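Long-range contacts in HpcH/HpaI aldolase (PDB 3QZ6), which is of unknown function but belongs to the HpcH/HpaI aldolase family, whose members fold as a TIM barrel of parallel strands ringed by helices: residues G18-L23 with I42-H47; L38-V43 with S68-I73; Q98-M103 with I159-A164. All blocks are in the same frame, centred on the assembly; numbering follows the deposited sequence.

Contact 1 of 3, residues G18-L23 with I42-H47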
ATOM      1  N   GLY A  18     -12.359  -5.954  -9.386  1.00 21.53           N
ATOM      2  CA  GLY A  18     -11.390  -6.433  -8.418  1.00 19.13           C
ATOM      3  C   GLY A  18      -9.996  -5.952  -8.761  1.00 23.07           C
ATOM      4  O   GLY A  18      -9.772  -5.341  -9.811  1.00 21.49           O
ATOM      5  N   THR A  19      -9.050  -6.227  -7.875  1.00 20.58           N
ATOM      6  CA  THR A  19      -7.667  -5.860  -8.119  1.00 17.07           C
ATOM      7  C   THR A  19      -6.762  -6.941  -7.534  1.00 17.48           C
ATOM      8  O   THR A  19      -7.215  -7.773  -6.740  1.00 17.66           O
ATOM      9  CB  THR A  19      -7.362  -4.469  -7.520  1.00 21.73           C
ATOM     10  OG1 THR A  19      -6.218  -3.906  -8.162  1.00 21.14           O
ATOM     11  CG2 THR A  19      -7.123  -4.556  -6.004  1.00 20.17           C
HETATM   12  N   MSE A  20      -5.491  -6.947  -7.934  1.00 18.75           N
HETATM   13  CA  MSE A  20      -4.528  -7.899  -7.391  1.00 17.50           C
HETATM   14  C   MSE A  20      -3.940  -7.378  -6.071  1.00 20.73           C
HETATM   15  O   MSE A  20      -3.763  -6.170  -5.903  1.00 18.61           O
HETATM   16  CB  MSE A  20      -3.381  -8.128  -8.381  1.00 16.55           C
HETATM   17  CG  MSE A  20      -3.788  -8.765  -9.712  1.00 18.65           C
HETATM   18 SE   MSE A  20      -4.442 -10.570  -9.440  0.76 26.50          SE
HETATM   19  CE  MSE A  20      -2.946 -11.280  -8.366  1.00 16.91           C
ATOM     20  N   LEU A  21      -3.633  -8.291  -5.148  1.00 15.39           N
ATOM     21  CA  LEU A  21      -2.950  -7.943  -3.911  1.00 15.59           C
ATOM     22  C   LEU A  21      -1.621  -8.704  -3.845  1.00 20.04           C
ATOM     23  O   LEU A  21      -1.622  -9.929  -3.713  1.00 17.37           O
ATOM     24  CB  LEU A  21      -3.819  -8.310  -2.694  1.00 15.36           C
ATOM     25  CG  LEU A  21      -3.316  -7.746  -1.355  1.00 20.81           C
ATOM     26  CD1 LEU A  21      -3.673  -6.261  -1.266  1.00 17.77           C
ATOM     27  CD2 LEU A  21      -3.870  -8.515  -0.147  1.00 17.16           C
ATOM     28  N   ASN A  22      -0.497  -7.986  -3.941  1.00 16.35           N
ATOM     29  CA  ASN A  22       0.823  -8.621  -3.955  1.00 15.54           C
ATOM     30  C   ASN A  22       1.739  -8.206  -2.816  1.00 18.55           C
ATOM     31  O   ASN A  22       2.647  -8.963  -2.441  1.00 18.00           O
ATOM     32  CB  ASN A  22       1.566  -8.328  -5.276  1.00 14.80           C
ATOM     33  CG  ASN A  22       0.986  -9.078  -6.448  1.00 21.49           C
ATOM     34  OD1 ASN A  22      -0.035  -8.677  -7.005  1.00 20.33           O
ATOM     35  ND2 ASN A  22       1.632 -10.179  -6.832  1.00 19.68           N
ATOM     36  N   LEU A  23       1.532  -6.996  -2.295  1.00 13.40           N
ATOM     37  CA  LEU A  23       2.418  -6.445  -1.276  1.00 13.77           C
ATOM     38  C   LEU A  23       1.755  -6.330   0.094  1.00 15.46           C
ATOM     39  O   LEU A  23       2.223  -6.905   1.086  1.00 17.70           O
ATOM     40  CB  LEU A  23       2.910  -5.043  -1.701  1.00 14.41           C
ATOM     41  CG  LEU A  23       3.705  -4.254  -0.644  1.00 20.86           C
ATOM     42  CD1 LEU A  23       5.180  -4.585  -0.765  1.00 16.77           C
ATOM     43  CD2 LEU A  23       3.497  -2.718  -0.769  1.00 18.12           C
ATOM     44  N   ILE A  42      -7.715 -10.313  -5.310  1.00 13.65           N
ATOM     45  CA  ILE A  42      -7.116 -11.625  -5.456  1.00 17.08           C
ATOM     46  C   ILE A  42      -5.758 -11.621  -4.800  1.00 19.77           C
ATOM     47  O   ILE A  42      -4.881 -10.851  -5.183  1.00 16.35           O
ATOM     48  CB  ILE A  42      -6.968 -12.020  -6.934  1.00 18.23           C
ATOM     49  CG1 ILE A  42      -8.303 -11.830  -7.674  1.00 19.89           C
ATOM     50  CG2 ILE A  42      -6.449 -13.461  -7.052  1.00 17.15           C
ATOM     51  CD1 ILE A  42      -8.340 -12.497  -9.046  1.00 21.10           C
ATOM     52  N   VAL A  43      -5.592 -12.468  -3.793  1.00 17.63           N
ATOM     53  CA  VAL A  43      -4.313 -12.567  -3.113  1.00 16.68           C
ATOM     54  C   VAL A  43      -3.374 -13.396  -3.986  1.00 17.07           C
ATOM     55  O   VAL A  43      -3.718 -14.511  -4.382  1.00 18.42           O
ATOM     56  CB  VAL A  43      -4.459 -13.221  -1.727  1.00 17.46           C
ATOM     57  CG1 VAL A  43      -3.087 -13.330  -1.044  1.00 15.75           C
ATOM     58  CG2 VAL A  43      -5.443 -12.402  -0.859  1.00 15.14           C
ATOM     59  N   ASP A  44      -2.199 -12.855  -4.290  1.00 16.78           N
ATOM     60  CA  ASP A  44      -1.257 -13.556  -5.162  1.00 14.85           C
ATOM     61  C   ASP A  44      -0.351 -14.519  -4.389  1.00 21.21           C
ATOM     62  O   ASP A  44       0.730 -14.135  -3.958  1.00 19.97           O
ATOM     63  CB  ASP A  44      -0.395 -12.561  -5.929  1.00 17.98           C
ATOM     64  CG  ASP A  44       0.224 -13.177  -7.184  1.00 28.08           C
ATOM     65  OD1 ASP A  44       0.215 -14.419  -7.285  1.00 25.71           O
ATOM     66  OD2 ASP A  44       0.711 -12.427  -8.055  1.00 21.66           O
ATOM     67  N   CYS A  45      -0.785 -15.766  -4.211  1.00 18.93           N
ATOM     68  CA  CYS A  45       0.058 -16.759  -3.550  1.00 16.26           C
ATOM     69  C   CYS A  45       0.938 -17.499  -4.544  1.00 18.46           C
ATOM     70  O   CYS A  45       1.716 -18.372  -4.169  1.00 26.95           O
ATOM     71  CB  CYS A  45      -0.775 -17.786  -2.768  1.00 17.51           C
ATOM     72  SG  CYS A  45      -1.409 -17.166  -1.203  1.00 22.28           S
ATOM     73  N   GLU A  46       0.796 -17.180  -5.816  1.00 14.39           N
ATOM     74  CA  GLU A  46       1.680 -17.764  -6.816  1.00 16.32           C
ATOM     75  C   GLU A  46       3.015 -17.029  -6.853  1.00 21.61           C
ATOM     76  O   GLU A  46       4.076 -17.649  -6.930  1.00 19.51           O
ATOM     77  CB  GLU A  46       1.028 -17.738  -8.202  1.00 19.88           C
ATOM     78  CG  GLU A  46       1.925 -18.297  -9.298  1.00 21.68           C
ATOM     79  CD  GLU A  46       1.245 -18.309 -10.653  1.00 28.85           C
ATOM     80  OE1 GLU A  46       0.342 -17.471 -10.874  1.00 28.63           O
ATOM     81  OE2 GLU A  46       1.605 -19.165 -11.489  1.00 24.76           O
ATOM     82  N   HIS A  47       2.964 -15.703  -6.790  1.00 18.39           N
ATOM     83  CA  HIS A  47       4.170 -14.901  -6.972  1.00 16.62           C
ATOM     84  C   HIS A  47       4.554 -14.066  -5.743  1.00 17.14           C
ATOM     85  O   HIS A  47       5.404 -13.164  -5.840  1.00 18.18           O
ATOM     86  CB  HIS A  47       3.993 -13.940  -8.158  1.00 18.44           C
ATOM     87  CG  HIS A  47       3.763 -14.618  -9.475  1.00 23.49           C
ATOM     88  ND1 HIS A  47       4.658 -15.520 -10.017  1.00 20.31           N
ATOM     89  CD2 HIS A  47       2.761 -14.492 -10.379  1.00 28.44           C
ATOM     90  CE1 HIS A  47       4.205 -15.932 -11.190  1.00 26.54           C
ATOM     91  NE2 HIS A  47       3.059 -15.324 -11.435  1.00 22.39           N
TER
HETATM   92  O   HOH W   1       4.482 -10.672  -6.631  1.00 18.75           O
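Asp-44 OD2 takes the side-chain amide of Asn-22, with ND2 at 2.7 Å from OD2. The donor comes to the anti side of the carboxylate, somewhat out of its plane. The amide plane of Asn-22 and the carboxylate plane of Asp-44 stand 79° apart. The same oxygen forms a salt bridge with Arg-72 of the next strand, so two donors hold it. The other oxygen turns back to its own chain. Asp-44 OD1 accepts from His-47 N at 3.1 Å, from above the carboxylate plane, which makes an Asx motif. Together these bonds should fix the rotation of the carboxylate. Asp-44 CG lies anti to its backbone N (chi1 -159°), and the carboxylate it carries lies between Asn-22 and the turn at His-47. A water also joins Asn-22 ND2 to the carbonyl of His-47.

Behind this polar end the two strands pair in parallel. Ile-42 N donates to Thr-19 O at 3.0 Å. Ile-42 O accepts from Leu-21 N at 2.8 Å, and Leu-21 O accepts from Asp-44 N at 3.0 Å.

Met-20, a selenomethionine, lies on the same face as Ile-42. Its chain bends at chi2 and chi3. SE touches Ile-42 CB at 3.8 Å, and the terminal CE reaches Asp-44 CB, also at 3.8 Å. Leu-21 and Val-43 lie on the other face, where Leu-21 meets helix 29-35 and both meet Tyr-50.

This is the first beta-alpha-beta unit of a TIM barrel. The polar cluster sits at the C-terminal ends of the strands, the end where such barrels carry their active sites.

Contact 2 of 3, residues L38-V43 with S68-I73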
ATOM      1  N   LEU A  38     -14.429  -1.593  -4.604  1.00 24.76           N
ATOM      2  CA  LEU A  38     -14.080  -2.906  -5.167  1.00 20.10           C
ATOM      3  C   LEU A  38     -15.032  -3.987  -4.668  1.00 21.15           C
ATOM      4  O   LEU A  38     -15.461  -3.957  -3.522  1.00 22.83           O
ATOM      5  CB  LEU A  38     -12.632  -3.280  -4.828  1.00 19.77           C
ATOM      6  CG  LEU A  38     -11.566  -2.477  -5.585  1.00 23.33           C
ATOM      7  CD1 LEU A  38     -10.174  -2.712  -5.019  1.00 23.80           C
ATOM      8  CD2 LEU A  38     -11.604  -2.814  -7.063  1.00 27.58           C
ATOM      9  N   ASP A  39     -15.376  -4.929  -5.539  1.00 19.12           N
ATOM     10  CA  ASP A  39     -16.174  -6.084  -5.138  1.00 21.12           C
ATOM     11  C   ASP A  39     -15.324  -7.217  -4.561  1.00 23.62           C
ATOM     12  O   ASP A  39     -15.791  -7.986  -3.727  1.00 21.02           O
ATOM     13  CB  ASP A  39     -16.949  -6.616  -6.341  1.00 20.08           C
ATOM     14  CG  ASP A  39     -17.957  -5.624  -6.842  1.00 24.53           C
ATOM     15  OD1 ASP A  39     -18.975  -5.447  -6.151  1.00 25.89           O
ATOM     16  OD2 ASP A  39     -17.706  -4.995  -7.891  1.00 22.07           O
ATOM     17  N   TYR A  40     -14.088  -7.336  -5.039  1.00 18.31           N
ATOM     18  CA  TYR A  40     -13.232  -8.447  -4.638  1.00 18.41           C
ATOM     19  C   TYR A  40     -11.768  -8.079  -4.840  1.00 20.15           C
ATOM     20  O   TYR A  40     -11.449  -7.047  -5.430  1.00 18.46           O
ATOM     21  CB  TYR A  40     -13.567  -9.712  -5.448  1.00 15.85           C
ATOM     22  CG  TYR A  40     -13.153  -9.637  -6.911  1.00 19.50           C
ATOM     23  CD1 TYR A  40     -11.947 -10.191  -7.349  1.00 19.28           C
ATOM     24  CD2 TYR A  40     -13.965  -9.007  -7.852  1.00 21.36           C
ATOM     25  CE1 TYR A  40     -11.561 -10.113  -8.680  1.00 18.33           C
ATOM     26  CE2 TYR A  40     -13.588  -8.925  -9.177  1.00 19.83           C
ATOM     27  CZ  TYR A  40     -12.388  -9.482  -9.589  1.00 22.54           C
ATOM     28  OH  TYR A  40     -12.022  -9.401 -10.911  1.00 24.43           O
ATOM     29  N   PHE A  41     -10.872  -8.907  -4.321  1.00 18.58           N
ATOM     30  CA  PHE A  41      -9.474  -8.795  -4.689  1.00 20.20           C
ATOM     31  C   PHE A  41      -8.864 -10.175  -4.665  1.00 19.18           C
ATOM     32  O   PHE A  41      -9.431 -11.108  -4.089  1.00 17.65           O
ATOM     33  CB  PHE A  41      -8.705  -7.823  -3.772  1.00 15.51           C
ATOM     34  CG  PHE A  41      -8.698  -8.225  -2.326  1.00 17.19           C
ATOM     35  CD1 PHE A  41      -7.702  -9.054  -1.825  1.00 16.06           C
ATOM     36  CD2 PHE A  41      -9.685  -7.761  -1.462  1.00 21.53           C
ATOM     37  CE1 PHE A  41      -7.687  -9.413  -0.486  1.00 14.52           C
ATOM     38  CE2 PHE A  41      -9.687  -8.113  -0.126  1.00 20.47           C
ATOM     39  CZ  PHE A  41      -8.684  -8.929   0.375  1.00 16.81           C
ATOM     40  N   ILE A  42      -7.715 -10.313  -5.310  1.00 13.65           N
ATOM     41  CA  ILE A  42      -7.116 -11.625  -5.456  1.00 17.08           C
ATOM     42  C   ILE A  42      -5.758 -11.621  -4.800  1.00 19.77           C
ATOM     43  O   ILE A  42      -4.881 -10.851  -5.183  1.00 16.35           O
ATOM     44  CB  ILE A  42      -6.968 -12.020  -6.934  1.00 18.23           C
ATOM     45  CG1 ILE A  42      -8.303 -11.830  -7.674  1.00 19.89           C
ATOM     46  CG2 ILE A  42      -6.449 -13.461  -7.052  1.00 17.15           C
ATOM     47  CD1 ILE A  42      -8.340 -12.497  -9.046  1.00 21.10           C
ATOM     48  N   VAL A  43      -5.592 -12.468  -3.793  1.00 17.63           N
ATOM     49  CA  VAL A  43      -4.313 -12.567  -3.113  1.00 16.68           C
ATOM     50  C   VAL A  43      -3.374 -13.396  -3.986  1.00 17.07           C
ATOM     51  O   VAL A  43      -3.718 -14.511  -4.382  1.00 18.42           O
ATOM     52  CB  VAL A  43      -4.459 -13.221  -1.727  1.00 17.46           C
ATOM     53  CG1 VAL A  43      -3.087 -13.330  -1.044  1.00 15.75           C
ATOM     54  CG2 VAL A  43      -5.443 -12.402  -0.859  1.00 15.14           C
ATOM     55  N   SER A  68     -15.230  -9.804  -1.389  1.00 21.31           N
ATOM     56  CA  SER A  68     -14.887 -11.205  -1.582  1.00 17.06           C
ATOM     57  C   SER A  68     -13.380 -11.370  -1.757  1.00 17.40           C
ATOM     58  O   SER A  68     -12.745 -10.592  -2.462  1.00 17.63           O
ATOM     59  CB  SER A  68     -15.596 -11.758  -2.823  1.00 14.43           C
ATOM     60  OG  SER A  68     -17.003 -11.640  -2.714  1.00 18.81           O
ATOM     61  N   VAL A  69     -12.813 -12.397  -1.136  1.00 17.39           N
ATOM     62  CA  VAL A  69     -11.382 -12.647  -1.252  1.00 18.86           C
ATOM     63  C   VAL A  69     -11.166 -13.888  -2.108  1.00 19.87           C
ATOM     64  O   VAL A  69     -11.660 -14.961  -1.774  1.00 16.16           O
ATOM     65  CB  VAL A  69     -10.740 -12.872   0.133  1.00 17.11           C
ATOM     66  CG1 VAL A  69      -9.233 -13.117   0.007  1.00 16.89           C
ATOM     67  CG2 VAL A  69     -11.025 -11.668   1.071  1.00 15.13           C
ATOM     68  N   LEU A  70     -10.459 -13.741  -3.227  1.00 20.08           N
ATOM     69  CA  LEU A  70     -10.065 -14.908  -4.018  1.00 17.81           C
ATOM     70  C   LEU A  70      -8.574 -15.101  -3.823  1.00 15.69           C
ATOM     71  O   LEU A  70      -7.881 -14.168  -3.439  1.00 14.94           O
ATOM     72  CB  LEU A  70     -10.360 -14.700  -5.504  1.00 15.28           C
ATOM     73  CG  LEU A  70     -11.808 -14.349  -5.869  1.00 21.11           C
ATOM     74  CD1 LEU A  70     -11.925 -14.160  -7.379  1.00 21.12           C
ATOM     75  CD2 LEU A  70     -12.775 -15.439  -5.388  1.00 18.16           C
ATOM     76  N   VAL A  71      -8.079 -16.300  -4.094  1.00 17.79           N
ATOM     77  CA  VAL A  71      -6.649 -16.548  -3.994  1.00 17.46           C
ATOM     78  C   VAL A  71      -6.121 -17.182  -5.281  1.00 18.22           C
ATOM     79  O   VAL A  71      -6.724 -18.101  -5.823  1.00 17.34           O
ATOM     80  CB  VAL A  71      -6.312 -17.467  -2.812  1.00 18.90           C
ATOM     81  CG1 VAL A  71      -4.782 -17.592  -2.656  1.00 14.75           C
ATOM     82  CG2 VAL A  71      -6.937 -16.933  -1.512  1.00 16.41           C
ATOM     83  N   ARG A  72      -4.992 -16.676  -5.766  1.00 16.17           N
ATOM     84  CA  ARG A  72      -4.295 -17.289  -6.888  1.00 17.97           C
ATOM     85  C   ARG A  72      -3.288 -18.256  -6.275  1.00 19.67           C
ATOM     86  O   ARG A  72      -2.313 -17.836  -5.655  1.00 19.24           O
ATOM     87  CB  ARG A  72      -3.579 -16.208  -7.694  1.00 20.09           C
ATOM     88  CG  ARG A  72      -2.719 -16.699  -8.855  1.00 27.63           C
ATOM     89  CD  ARG A  72      -1.725 -15.591  -9.222  1.00 35.52           C
ATOM     90  NE  ARG A  72      -1.838 -15.204 -10.611  1.00 40.47           N
ATOM     91  CZ  ARG A  72      -1.393 -14.060 -11.119  1.00 44.64           C
ATOM     92  NH1 ARG A  72      -0.801 -13.158 -10.350  1.00 36.91           N
ATOM     93  NH2 ARG A  72      -1.551 -13.817 -12.411  1.00 52.84           N
ATOM     94  N   ILE A  73      -3.541 -19.550  -6.413  1.00 17.85           N
ATOM     95  CA  ILE A  73      -2.710 -20.547  -5.754  1.00 17.70           C
ATOM     96  C   ILE A  73      -1.647 -21.072  -6.708  1.00 20.33           C
ATOM     97  O   ILE A  73      -1.852 -21.100  -7.908  1.00 20.94           O
ATOM     98  CB  ILE A  73      -3.562 -21.690  -5.200  1.00 19.88           C
ATOM     99  CG1 ILE A  73      -4.419 -22.317  -6.312  1.00 14.16           C
ATOM    100  CG2 ILE A  73      -4.426 -21.170  -4.032  1.00 17.88           C
ATOM    101  CD1 ILE A  73      -5.348 -23.431  -5.808  1.00 21.50           C
TER
HETATM  102  O   HOH W   2     -18.050  -9.416  -4.128  1.00 26.82           O
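Tyr-40 to Val-43 pair in parallel with Ser-68 to Val-71, and five backbone hydrogen bonds run between the strands. Ser-68 N donates to Asp-39 O at 3.0 Å. The Ser-68 carbonyl then accepts from Phe-41 N, and the exchange goes on through Leu-70 N to Phe-41 O and Val-43 N to Leu-70 O. Arg-72 N closes the series on Val-43 O at 2.9 Å. CA-H...O contacts add to this. The Ile-42 CA lies 3.3 Å from Leu-70 O.

A water marks the start of the strands. It donates to both Asp-39 O and Ser-68 OG, so the Asp-39 carbonyl is held by two donors. Ser-68 OG also bonds to Glu-90, and the Asp-39 carboxylate is held by Lys-9 and Val-17 N.

Apolar packing falls on two faces. On the one with Tyr-40, Ile-42 and Leu-70, the tyrosine ring places CD1 at 4.0 Å from Leu-70 CD1, and the side chains cross at a slant. Ile-42 CG2 reaches on to Arg-72 CB, also at 4.0 Å. Tyr-40, Ile-42 and Leu-70 also touch strand 232-237, which places this face inside the barrel.

On the opposite face Phe-41 and Val-69 lie side by side and point the same way. Phe-41 CG sits between the backbone N and the carbonyl carbon (chi1 61°), and the ring extends beside Val-69, whose CG2 comes to 3.7 Å from Phe-41 CZ. Val-69 CG1 meets Val-43 CG2 at 4.0 Å. Val-71 continues this face to helix 78-87.

The strands belong to the beta-alpha-beta unit 40-44, 52-65 and 68-72, the repeating element of a TIM barrel.

Contact 3 of 3, residues Q98-M103 with I159-A164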
ATOM      1  N   GLN A  98      -4.128 -25.757 -18.351  1.00 30.60           N
ATOM      2  CA  GLN A  98      -3.840 -26.325 -19.662  1.00 36.61           C
ATOM      3  C   GLN A  98      -4.681 -27.542 -20.047  1.00 35.13           C
ATOM      4  O   GLN A  98      -4.523 -28.066 -21.147  1.00 34.22           O
ATOM      5  CB  GLN A  98      -2.363 -26.698 -19.759  1.00 37.69           C
ATOM      6  CG  GLN A  98      -1.421 -25.522 -19.711  1.00 41.65           C
ATOM      7  CD  GLN A  98      -0.055 -25.882 -20.249  1.00 48.20           C
ATOM      8  OE1 GLN A  98       0.103 -26.140 -21.445  1.00 52.02           O
ATOM      9  NE2 GLN A  98       0.938 -25.916 -19.368  1.00 42.50           N
ATOM     10  N   SER A  99      -5.555 -28.009 -19.162  1.00 30.08           N
ATOM     11  CA  SER A  99      -6.343 -29.201 -19.488  1.00 30.23           C
ATOM     12  C   SER A  99      -7.594 -29.304 -18.641  1.00 30.22           C
ATOM     13  O   SER A  99      -7.683 -28.695 -17.575  1.00 28.67           O
ATOM     14  CB  SER A  99      -5.511 -30.455 -19.233  1.00 33.45           C
ATOM     15  OG  SER A  99      -5.240 -30.558 -17.846  1.00 36.90           O
ATOM     16  N   ALA A 100      -8.553 -30.093 -19.112  1.00 24.59           N
ATOM     17  CA  ALA A 100      -9.767 -30.351 -18.355  1.00 24.21           C
ATOM     18  C   ALA A 100      -9.408 -30.976 -17.013  1.00 27.67           C
ATOM     19  O   ALA A 100     -10.059 -30.709 -16.006  1.00 30.22           O
ATOM     20  CB  ALA A 100     -10.709 -31.277 -19.135  1.00 27.56           C
ATOM     21  N   GLU A 101      -8.359 -31.795 -16.995  1.00 24.30           N
ATOM     22  CA  GLU A 101      -8.028 -32.542 -15.789  1.00 29.97           C
ATOM     23  C   GLU A 101      -7.724 -31.611 -14.609  1.00 28.55           C
ATOM     24  O   GLU A 101      -8.134 -31.874 -13.482  1.00 25.78           O
ATOM     25  CB  GLU A 101      -6.871 -33.510 -16.036  1.00 37.80           C
ATOM     26  CG  GLU A 101      -6.484 -34.315 -14.794  1.00 53.82           C
ATOM     27  CD  GLU A 101      -7.678 -35.005 -14.128  1.00 62.71           C
ATOM     28  OE1 GLU A 101      -8.526 -35.580 -14.855  1.00 67.42           O
ATOM     29  OE2 GLU A 101      -7.768 -34.966 -12.876  1.00 54.83           O
ATOM     30  N   THR A 102      -7.010 -30.522 -14.869  1.00 21.79           N
ATOM     31  CA  THR A 102      -6.695 -29.563 -13.814  1.00 22.81           C
ATOM     32  C   THR A 102      -7.976 -28.995 -13.210  1.00 23.58           C
ATOM     33  O   THR A 102      -8.083 -28.830 -11.998  1.00 24.42           O
ATOM     34  CB  THR A 102      -5.825 -28.422 -14.353  1.00 26.79           C
ATOM     35  OG1 THR A 102      -4.567 -28.958 -14.781  1.00 30.56           O
ATOM     36  CG2 THR A 102      -5.585 -27.368 -13.281  1.00 24.72           C
HETATM   37  N   MSE A 103      -8.945 -28.690 -14.065  1.00 22.64           N
HETATM   38  CA  MSE A 103     -10.228 -28.179 -13.601  1.00 23.35           C
HETATM   39  C   MSE A 103     -11.021 -29.247 -12.852  1.00 24.00           C
HETATM   40  O   MSE A 103     -11.652 -28.957 -11.829  1.00 22.75           O
HETATM   41  CB  MSE A 103     -11.048 -27.641 -14.772  1.00 22.98           C
HETATM   42  CG  MSE A 103     -10.492 -26.371 -15.388  1.00 27.22           C
HETATM   43 SE   MSE A 103     -10.340 -24.908 -14.076  0.79 47.45          SE
HETATM   44  CE  MSE A 103      -8.558 -25.130 -13.606  1.00 14.60           C
ATOM     45  N   ILE A 159      -9.515 -24.977 -25.514  1.00 28.14           N
ATOM     46  CA  ILE A 159     -10.305 -24.206 -24.559  1.00 30.13           C
ATOM     47  C   ILE A 159     -11.700 -24.787 -24.285  1.00 27.15           C
ATOM     48  O   ILE A 159     -12.183 -24.742 -23.160  1.00 24.55           O
ATOM     49  CB  ILE A 159     -10.396 -22.706 -24.964  1.00 25.49           C
ATOM     50  CG1 ILE A 159     -11.026 -21.882 -23.836  1.00 25.53           C
ATOM     51  CG2 ILE A 159     -11.143 -22.541 -26.289  1.00 26.41           C
ATOM     52  CD1 ILE A 159     -10.190 -21.886 -22.550  1.00 24.65           C
ATOM     53  N   ASP A 160     -12.356 -25.332 -25.301  1.00 26.84           N
ATOM     54  CA  ASP A 160     -13.701 -25.858 -25.083  1.00 30.09           C
ATOM     55  C   ASP A 160     -13.696 -27.001 -24.068  1.00 31.80           C
ATOM     56  O   ASP A 160     -14.578 -27.093 -23.221  1.00 34.19           O
ATOM     57  CB  ASP A 160     -14.333 -26.314 -26.401  1.00 33.44           C
ATOM     58  CG  ASP A 160     -14.821 -25.153 -27.228  1.00 38.53           C
ATOM     59  OD1 ASP A 160     -15.920 -24.641 -26.928  1.00 39.36           O
ATOM     60  OD2 ASP A 160     -14.099 -24.741 -28.156  1.00 41.52           O
ATOM     61  N   SER A 161     -12.696 -27.868 -24.166  1.00 27.93           N
ATOM     62  CA  SER A 161     -12.541 -28.965 -23.224  1.00 30.48           C
ATOM     63  C   SER A 161     -12.300 -28.431 -21.805  1.00 26.19           C
ATOM     64  O   SER A 161     -12.849 -28.931 -20.825  1.00 27.53           O
ATOM     65  CB  SER A 161     -11.374 -29.850 -23.661  1.00 35.84           C
ATOM     66  OG  SER A 161     -11.202 -30.937 -22.776  1.00 50.94           O
ATOM     67  N   ILE A 162     -11.480 -27.403 -21.690  1.00 26.69           N
ATOM     68  CA  ILE A 162     -11.198 -26.856 -20.369  1.00 26.03           C
ATOM     69  C   ILE A 162     -12.449 -26.240 -19.745  1.00 28.02           C
ATOM     70  O   ILE A 162     -12.769 -26.511 -18.589  1.00 24.86           O
ATOM     71  CB  ILE A 162     -10.048 -25.842 -20.422  1.00 21.71           C
ATOM     72  CG1 ILE A 162      -8.755 -26.563 -20.816  1.00 23.85           C
ATOM     73  CG2 ILE A 162      -9.908 -25.114 -19.071  1.00 19.27           C
ATOM     74  CD1 ILE A 162      -7.596 -25.656 -21.183  1.00 26.52           C
ATOM     75  N   LEU A 163     -13.170 -25.436 -20.521  1.00 28.57           N
ATOM     76  CA  LEU A 163     -14.323 -24.703 -19.995  1.00 29.35           C
ATOM     77  C   LEU A 163     -15.610 -25.523 -19.868  1.00 30.55           C
ATOM     78  O   LEU A 163     -16.576 -25.059 -19.266  1.00 33.60           O
ATOM     79  CB  LEU A 163     -14.585 -23.437 -20.818  1.00 28.03           C
ATOM     80  CG  LEU A 163     -13.409 -22.460 -20.884  1.00 26.39           C
ATOM     81  CD1 LEU A 163     -13.818 -21.175 -21.603  1.00 28.01           C
ATOM     82  CD2 LEU A 163     -12.902 -22.152 -19.487  1.00 25.61           C
ATOM     83  N   ALA A 164     -15.629 -26.732 -20.426  1.00 23.04           N
ATOM     84  CA  ALA A 164     -16.812 -27.586 -20.335  1.00 23.66           C
ATOM     85  C   ALA A 164     -16.885 -28.343 -19.009  1.00 28.26           C
ATOM     86  O   ALA A 164     -17.908 -28.936 -18.683  1.00 32.46           O
ATOM     87  CB  ALA A 164     -16.862 -28.580 -21.516  1.00 30.58           C
TER
HETATM   88  O   HOH W   3      -8.356 -30.830 -21.808  1.00 34.49           O
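Ala-100 and Ile-162 bring the two backbones closest, with their CA atoms 4.3 Å apart. The first segment leads into helix 100-110, and the second lies on the short helix 159-163. No direct hydrogen bond crosses between them. Ser-99 is the N-cap of helix 100-110. Its OG accepts from Thr-102 N in a weak capping bond.

Ile-162 carries most of the packing. Its CG1 lies beside the backbone N (chi1 -65°) and rests 3.7 Å from Ser-99 C. The terminal CD1 reaches Gln-98 C, also at 3.7 Å. The CG2 branch meets Met-103 CG at 3.9 Å. Met-103 is a selenomethionine, and its chain then bends away toward Val-97 and strand 91-94.

Ala-100 CB packs on Ser-161, 3.6 Å from the carbonyl O and 3.7 Å from OG. A water joins the same pair, accepting from Ala-100 N at 2.8 Å and bonding Ser-161 OG. It thus satisfies a first-turn N-H of the helix.

Ile-162 laid over backbone and against Met-103, the small Ala-100 against Ser-161, and a single water bridge imply joining by shape more than by direct polar bonds.

In the fold
Contacts 1 and 2 are buried in the barrel core and share strand 40-44, with Ile-42 and Val-43 in both. Together they join strands 16-21, 40-44 and 68-72. Arg-72 ties them further, since it reaches from contact 2 to both Asp-44 and Glu-46 of contact 1. Contact 1 ends in a charged cluster, whereas contact 2 is mostly backbone bonds and apolar packing on both faces. Contact 3 differs. It lies on outer helices, about 17 Å from the chain centre to its own centre, and is only partly buried. It touches neither of the others and has a water bridge where they have direct strand pairing.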